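Local coordinates for protein histidine acid phosphatase (Bifidobacterium longum subsp. infantis, PDB 6RXD) that acts as a histidine acid phytase that probably removes phosphate groups from inositol polyphosphates, and from 2,3-bisphosphoglycerate as well, at residues Ala240-Leu245 against Phe249-Leu254; Asp307-Tyr312 against Asp340-Phe345. One frame throughout, in Å; residues are numbered along the deposited sequence.

Contact 1: residues Ala240-Leu245 against Phe249-Leu254; sequences ASHDLL and FTEEFL. With ZN (zinc ion), chain C.
A first torsion of 178° swings the imidazole of His242 off helix 235-245 toward Glu251, whose own chain folds back at chi2 (-64°) to meet it; between the two sits a zinc ion. His242 NE2 lies 2.2 Å from the zinc, and Glu251 OE2 also binds the metal at 2.2 Å. The second carboxylate oxygen, Glu251 OE1, stays 3.0 Å from the zinc, so the carboxylate grips mainly through one oxygen. It rests instead at the ring edge, 3.3 Å from His242 CE1, with ring and carboxylate planes turned 43° apart. The other ring nitrogen, ND1, is hydrogen-bonded to Glu301 OE2, a second-shell carboxylate that fixes the rotation of the ring.

The turn beside this site illustrates how a short connection can hold two helices together. Phe249 N donates to Leu245 O at 2.9 Å, tying the end of helix 235-245 to the segment that leads into the next helix. There Thr250 is the N-cap, its OG1 accepting from Phe253 N at 3.0 Å. Apolar groups fill the angle: both methyls of Leu254 meet Leu245, CD2 coming 3.9 Å from Leu245 CB, and Leu254 CD1 also lies 4.1 Å from His242 CE1, while Phe249 turns its ring toward Phe72 and Phe81. For Leu254, an alanine here would lack both methyls, and would probably open a gap beside Leu245 and leave the CE1 side of the His242 ring less firmly packed.

Because one nitrogen of His242 serves the metal and the other a carboxylate, the imidazole is probably polarised so as to strengthen NE2 as a ligand, and the zinc clamps both helices across their turn.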
loop_
_atom_site.group_PDB
_atom_site.type_symbol
_atom_site.label_atom_id
_atom_site.label_comp_id
_atom_site.label_asym_id
_atom_site.label_seq_id
_atom_site.Cartn_x
_atom_site.Cartn_y
_atom_site.Cartn_z
ATOM N N ALA A 240 -1.818 2.970 -26.771
ATOM C CA ALA A 240 -0.583 2.789 -26.007
ATOM C C ALA A 240 -0.218 1.320 -25.914
ATOM O O ALA A 240 0.958 0.959 -25.911
ATOM C CB ALA A 240 -0.732 3.367 -24.620
ATOM N N SER A 241 -1.235 0.471 -25.845
ATOM C CA SER A 241 -1.001 -0.964 -25.771
ATOM C C SER A 241 -0.318 -1.455 -27.041
ATOM O O SER A 241 0.638 -2.222 -26.988
ATOM C CB SER A 241 -2.320 -1.719 -25.571
ATOM O OG SER A 241 -2.900 -1.416 -24.308
ATOM N N HIS A 242 -0.831 -1.025 -28.187
ATOM C CA HIS A 242 -0.232 -1.399 -29.447
ATOM C C HIS A 242 1.188 -0.850 -29.557
ATOM O O HIS A 242 2.108 -1.553 -29.983
ATOM C CB HIS A 242 -1.063 -0.891 -30.611
ATOM C CG HIS A 242 -0.455 -1.221 -31.928
ATOM N ND1 HIS A 242 -0.546 -2.481 -32.482
ATOM C CD2 HIS A 242 0.314 -0.495 -32.771
ATOM C CE1 HIS A 242 0.109 -2.507 -33.624
ATOM N NE2 HIS A 242 0.641 -1.314 -33.820
ATOM N N ASP A 243 1.358 0.414 -29.179
ATOM C CA ASP A 243 2.657 1.082 -29.217
ATOM C C ASP A 243 3.707 0.282 -28.444
ATOM O O ASP A 243 4.812 0.001 -28.936
ATOM C CB ASP A 243 2.506 2.480 -28.615
ATOM C CG ASP A 243 3.675 3.389 -28.928
ATOM O OD1 ASP A 243 3.795 3.825 -30.089
ATOM O OD2 ASP A 243 4.456 3.688 -28.004
ATOM N N LEU A 244 3.348 -0.083 -27.223
ATOM C CA LEU A 244 4.262 -0.792 -26.346
ATOM C C LEU A 244 4.692 -2.106 -26.965
ATOM O O LEU A 244 5.878 -2.427 -27.019
ATOM C CB LEU A 244 3.580 -1.069 -25.010
ATOM C CG LEU A 244 4.482 -1.727 -23.979
ATOM C CD1 LEU A 244 5.501 -0.695 -23.474
ATOM C CD2 LEU A 244 3.668 -2.320 -22.839
ATOM N N LEU A 245 3.718 -2.872 -27.436
ATOM C CA LEU A 245 3.997 -4.221 -27.923
ATOM C C LEU A 245 4.745 -4.215 -29.246
ATOM O O LEU A 245 5.435 -5.180 -29.571
ATOM C CB LEU A 245 2.702 -5.031 -28.064
ATOM C CG LEU A 245 1.945 -5.283 -26.760
ATOM C CD1 LEU A 245 0.581 -5.883 -27.057
ATOM C CD2 LEU A 245 2.731 -6.211 -25.847
ATOM N N PHE A 249 7.002 -7.179 -30.972
ATOM C CA PHE A 249 6.316 -8.090 -31.879
ATOM C C PHE A 249 6.022 -7.422 -33.209
ATOM O O PHE A 249 5.833 -6.202 -33.271
ATOM C CB PHE A 249 4.988 -8.556 -31.270
ATOM C CG PHE A 249 5.140 -9.291 -29.964
ATOM C CD1 PHE A 249 5.492 -10.637 -29.946
ATOM C CD2 PHE A 249 4.933 -8.633 -28.755
ATOM C CE1 PHE A 249 5.638 -11.314 -28.738
ATOM C CE2 PHE A 249 5.072 -9.301 -27.536
ATOM C CZ PHE A 249 5.420 -10.643 -27.529
ATOM N N THR A 250 5.955 -8.224 -34.272
ATOM C CA THR A 250 5.664 -7.680 -35.601
ATOM C C THR A 250 4.223 -7.225 -35.740
ATOM O O THR A 250 3.344 -7.678 -35.012
ATOM C CB THR A 250 5.925 -8.707 -36.723
ATOM O OG1 THR A 250 4.990 -9.793 -36.614
ATOM C CG2 THR A 250 7.347 -9.236 -36.649
ATOM N N GLU A 251 3.985 -6.338 -36.699
ATOM C CA GLU A 251 2.634 -5.873 -36.996
ATOM C C GLU A 251 1.726 -7.028 -37.349
ATOM O O GLU A 251 0.578 -7.099 -36.906
ATOM C CB GLU A 251 2.675 -4.900 -38.172
ATOM C CG GLU A 251 3.372 -3.597 -37.875
ATOM C CD GLU A 251 2.672 -2.782 -36.813
ATOM O OE1 GLU A 251 1.453 -2.969 -36.573
ATOM O OE2 GLU A 251 3.365 -1.942 -36.222
ATOM N N GLU A 252 2.252 -7.937 -38.157
ATOM C CA GLU A 252 1.507 -9.111 -38.585
ATOM C C GLU A 252 1.102 -9.993 -37.398
ATOM O O GLU A 252 -0.024 -10.478 -37.324
ATOM C CB GLU A 252 2.350 -9.895 -39.594
ATOM C CG GLU A 252 1.758 -11.198 -40.068
ATOM C CD GLU A 252 2.695 -11.924 -41.015
ATOM O OE1 GLU A 252 3.833 -12.239 -40.600
ATOM O OE2 GLU A 252 2.302 -12.162 -42.176
ATOM N N PHE A 253 2.014 -10.187 -36.455
ATOM C CA PHE A 253 1.697 -10.980 -35.273
ATOM C C PHE A 253 0.618 -10.293 -34.433
ATOM O O PHE A 253 -0.362 -10.916 -34.017
ATOM C CB PHE A 253 2.971 -11.188 -34.454
ATOM C CG PHE A 253 2.812 -12.138 -33.297
ATOM C CD1 PHE A 253 2.569 -11.660 -32.021
ATOM C CD2 PHE A 253 2.930 -13.509 -33.486
ATOM C CE1 PHE A 253 2.435 -12.539 -30.941
ATOM C CE2 PHE A 253 2.795 -14.388 -32.425
ATOM C CZ PHE A 253 2.554 -13.898 -31.148
ATOM N N LEU A 254 0.785 -8.999 -34.203
ATOM C CA LEU A 254 -0.148 -8.264 -33.355
ATOM C C LEU A 254 -1.504 -8.117 -34.028
ATOM O O LEU A 254 -2.518 -8.032 -33.357
ATOM C CB LEU A 254 0.422 -6.890 -33.017
ATOM C CG LEU A 254 1.660 -6.940 -32.125
ATOM C CD1 LEU A 254 2.294 -5.559 -31.992
ATOM C CD2 LEU A 254 1.318 -7.523 -30.756
HETATM ZN ZN ZN C . 2.174 -0.456 -35.111
#

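Contact 2: residues Asp307-Tyr312 against Asp340-Phe345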
loop_
_atom_site.group_PDB
_atom_site.type_symbol
_atom_site.label_atom_id
_atom_site.label_comp_id
_atom_site.label_asym_id
_atom_site.label_seq_id
_atom_site.Cartn_x
_atom_site.Cartn_y
_atom_site.Cartn_z
ATOM N N ASP A 307 -0.214 -6.767 -18.967
ATOM C CA ASP A 307 0.594 -7.791 -18.303
ATOM C C ASP A 307 2.070 -7.396 -18.286
ATOM O O ASP A 307 2.748 -7.567 -17.263
ATOM C CB ASP A 307 0.410 -9.166 -18.957
ATOM C CG ASP A 307 -0.966 -9.740 -18.714
ATOM O OD1 ASP A 307 -1.754 -9.098 -17.997
ATOM O OD2 ASP A 307 -1.256 -10.835 -19.238
ATOM N N LEU A 308 2.553 -6.841 -19.395
ATOM C CA LEU A 308 3.947 -6.405 -19.485
ATOM C C LEU A 308 4.188 -5.237 -18.528
ATOM O O LEU A 308 5.221 -5.180 -17.853
ATOM C CB LEU A 308 4.315 -6.005 -20.928
ATOM C CG LEU A 308 5.792 -5.673 -21.187
ATOM C CD1 LEU A 308 6.645 -6.855 -20.755
ATOM C CD2 LEU A 308 6.001 -5.385 -22.665
ATOM N N TYR A 309 3.231 -4.314 -18.463
ATOM C CA TYR A 309 3.320 -3.214 -17.509
ATOM C C TYR A 309 3.343 -3.740 -16.078
ATOM O O TYR A 309 4.098 -3.244 -15.242
ATOM C CB TYR A 309 2.168 -2.225 -17.704
ATOM C CG TYR A 309 2.138 -1.141 -16.649
ATOM C CD1 TYR A 309 3.069 -0.109 -16.657
ATOM C CD2 TYR A 309 1.181 -1.150 -15.648
ATOM C CE1 TYR A 309 3.039 0.885 -15.674
ATOM C CE2 TYR A 309 1.150 -0.170 -14.683
ATOM C CZ TYR A 309 2.078 0.838 -14.701
ATOM O OH TYR A 309 2.030 1.802 -13.720
ATOM N N ASN A 310 2.529 -4.751 -15.779
ATOM C CA ASN A 310 2.553 -5.323 -14.431
ATOM C C ASN A 310 3.909 -5.936 -14.079
ATOM O O ASN A 310 4.331 -5.908 -12.918
ATOM C CB ASN A 310 1.422 -6.342 -14.229
ATOM C CG ASN A 310 0.139 -5.683 -13.732
ATOM O OD1 ASN A 310 0.005 -5.387 -12.543
ATOM N ND2 ASN A 310 -0.787 -5.429 -14.637
ATOM N N LEU A 311 4.598 -6.488 -15.071
ATOM C CA LEU A 311 5.930 -7.034 -14.798
ATOM C C LEU A 311 6.928 -5.909 -14.569
ATOM O O LEU A 311 7.791 -6.011 -13.702
ATOM C CB LEU A 311 6.395 -7.965 -15.929
ATOM C CG LEU A 311 5.580 -9.250 -16.108
ATOM C CD1 LEU A 311 6.256 -10.116 -17.168
ATOM C CD2 LEU A 311 5.448 -10.022 -14.798
ATOM N N TYR A 312 6.798 -4.832 -15.335
ATOM C CA TYR A 312 7.648 -3.651 -15.170
ATOM C C TYR A 312 7.542 -3.064 -13.766
ATOM O O TYR A 312 8.565 -2.726 -13.133
ATOM C CB TYR A 312 7.268 -2.619 -16.236
ATOM C CG TYR A 312 7.717 -1.196 -15.996
ATOM C CD1 TYR A 312 9.056 -0.835 -16.100
ATOM C CD2 TYR A 312 6.786 -0.208 -15.722
ATOM C CE1 TYR A 312 9.455 0.475 -15.902
ATOM C CE2 TYR A 312 7.172 1.106 -15.525
ATOM C CZ TYR A 312 8.512 1.440 -15.618
ATOM O OH TYR A 312 8.914 2.747 -15.425
ATOM N N ASP A 340 5.534 7.440 -21.686
ATOM C CA ASP A 340 4.187 7.994 -21.709
ATOM C C ASP A 340 3.137 6.895 -21.814
ATOM O O ASP A 340 1.987 7.077 -21.403
ATOM C CB ASP A 340 4.034 9.009 -22.842
ATOM C CG ASP A 340 4.614 10.363 -22.486
ATOM O OD1 ASP A 340 4.770 10.646 -21.276
ATOM O OD2 ASP A 340 4.907 11.141 -23.414
ATOM N N ASP A 341 3.525 5.749 -22.361
ATOM C CA ASP A 341 2.622 4.612 -22.355
ATOM C C ASP A 341 2.473 4.095 -20.926
ATOM O O ASP A 341 1.367 3.785 -20.496
ATOM C CB ASP A 341 3.119 3.496 -23.283
ATOM C CG ASP A 341 3.120 3.900 -24.749
ATOM O OD1 ASP A 341 2.308 4.760 -25.150
ATOM O OD2 ASP A 341 3.927 3.329 -25.504
ATOM N N ALA A 342 3.588 3.997 -20.198
ATOM C CA ALA A 342 3.536 3.605 -18.784
ATOM C C ALA A 342 2.588 4.508 -18.000
ATOM O O ALA A 342 1.846 4.040 -17.131
ATOM C CB ALA A 342 4.938 3.624 -18.142
ATOM N N ARG A 343 2.611 5.803 -18.306
ATOM C CA ARG A 343 1.745 6.759 -17.630
ATOM C C ARG A 343 0.270 6.438 -17.902
ATOM O O ARG A 343 -0.566 6.535 -17.012
ATOM C CB ARG A 343 2.100 8.182 -18.077
ATOM C CG ARG A 343 1.232 9.289 -17.503
ATOM C CD ARG A 343 1.614 10.628 -18.140
ATOM N NE ARG A 343 0.777 11.719 -17.656
ATOM C CZ ARG A 343 -0.387 12.054 -18.199
ATOM N NH1 ARG A 343 -1.090 13.057 -17.695
ATOM N NH2 ARG A 343 -0.845 11.383 -19.250
ATOM N N MET A 344 -0.041 6.045 -19.139
ATOM C CA MET A 344 -1.404 5.633 -19.481
ATOM C C MET A 344 -1.818 4.387 -18.694
ATOM O O MET A 344 -2.944 4.300 -18.206
ATOM C CB MET A 344 -1.546 5.347 -20.982
ATOM C CG MET A 344 -1.380 6.563 -21.874
ATOM S SD MET A 344 -2.593 7.840 -21.509
ATOM C CE MET A 344 -4.119 6.929 -21.732
ATOM N N PHE A 345 -0.922 3.404 -18.604
ATOM C CA PHE A 345 -1.228 2.166 -17.883
ATOM C C PHE A 345 -1.366 2.420 -16.387
ATOM O O PHE A 345 -2.219 1.827 -15.721
ATOM C CB PHE A 345 -0.143 1.117 -18.146
ATOM C CG PHE A 345 0.086 0.844 -19.610
ATOM C CD1 PHE A 345 -0.981 0.819 -20.493
ATOM C CD2 PHE A 345 1.371 0.656 -20.107
ATOM C CE1 PHE A 345 -0.777 0.579 -21.848
ATOM C CE2 PHE A 345 1.583 0.428 -21.468
ATOM C CZ PHE A 345 0.499 0.388 -22.335
#
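CH-pi contact comes first here: Phe345 CB sits over the centre of one face of the Tyr309 ring, 3.6 Å from its centroid. The phenol is brought beneath it because Tyr309 CG is anti to the backbone N (chi1 174°), which carries the ring out from helix 301-317 toward helix 339-357. The two aromatic side chains slide past each other in opposite directions, so their rings overlap little; the centroids are 5.7 Å apart with the planes at 55°, an oblique pairing. Phe345 CD2 instead packs on the beta carbon of its partner, 3.8 Å from Tyr309 CB. Beyond the two helical segments, the Tyr312 ring stacks on Phe334.

Smaller apolar groups finish the interface. Ala342 CB lies 4.1 Å from Tyr309 CE1 and 4.3 Å from Tyr312 CE2, so that this single methyl touches both tyrosines, which are one turn apart on their helix. The closest approach of the backbones is here, the CA atoms of Tyr309 and Ala342 being 6.9 Å apart. The local axes remain 10.6 Å apart and cross at -99°, almost perpendicular, as befits two helices of the largely helical part of the chain that stands beside the mixed sheet in this branch 2 histidine phosphatase. The Ala342 carbonyl oxygen lies 3.7 Å from the ring carbon Tyr309 CE1, an oblique van der Waals contact.

Polar contacts lie at the ends of the tyrosines and lead elsewhere. Tyr309 OH is hydrogen-bonded to Tyr9 O and Tyr312 OH to Arg8 O, so the backbone of the N-terminal segment holds both buried phenols.

Contact 1 closes before contact 2 opens along the chain, and their centres lie 14 Å apart on the same side of the chain's centre. Helix 235-245 joins them by packing on helix 339-357, where Leu244 CD2 meets Phe345 CE2 at 3.7 Å. Helix 301-317 spans both as well: its first residue, Glu301, supports the zinc ligand His242, while Tyr309 lies further along it in contact 2. Where the contacts meet, the like-charged carboxylates of Asp243, in the conformer given, and Asp341 lie close; both are zinc ligands seen for this protein, though no zinc is bound to them in this chain. Metal sites and aromatic packing thus lie close together among helices 235-245, 301-317 and 339-357.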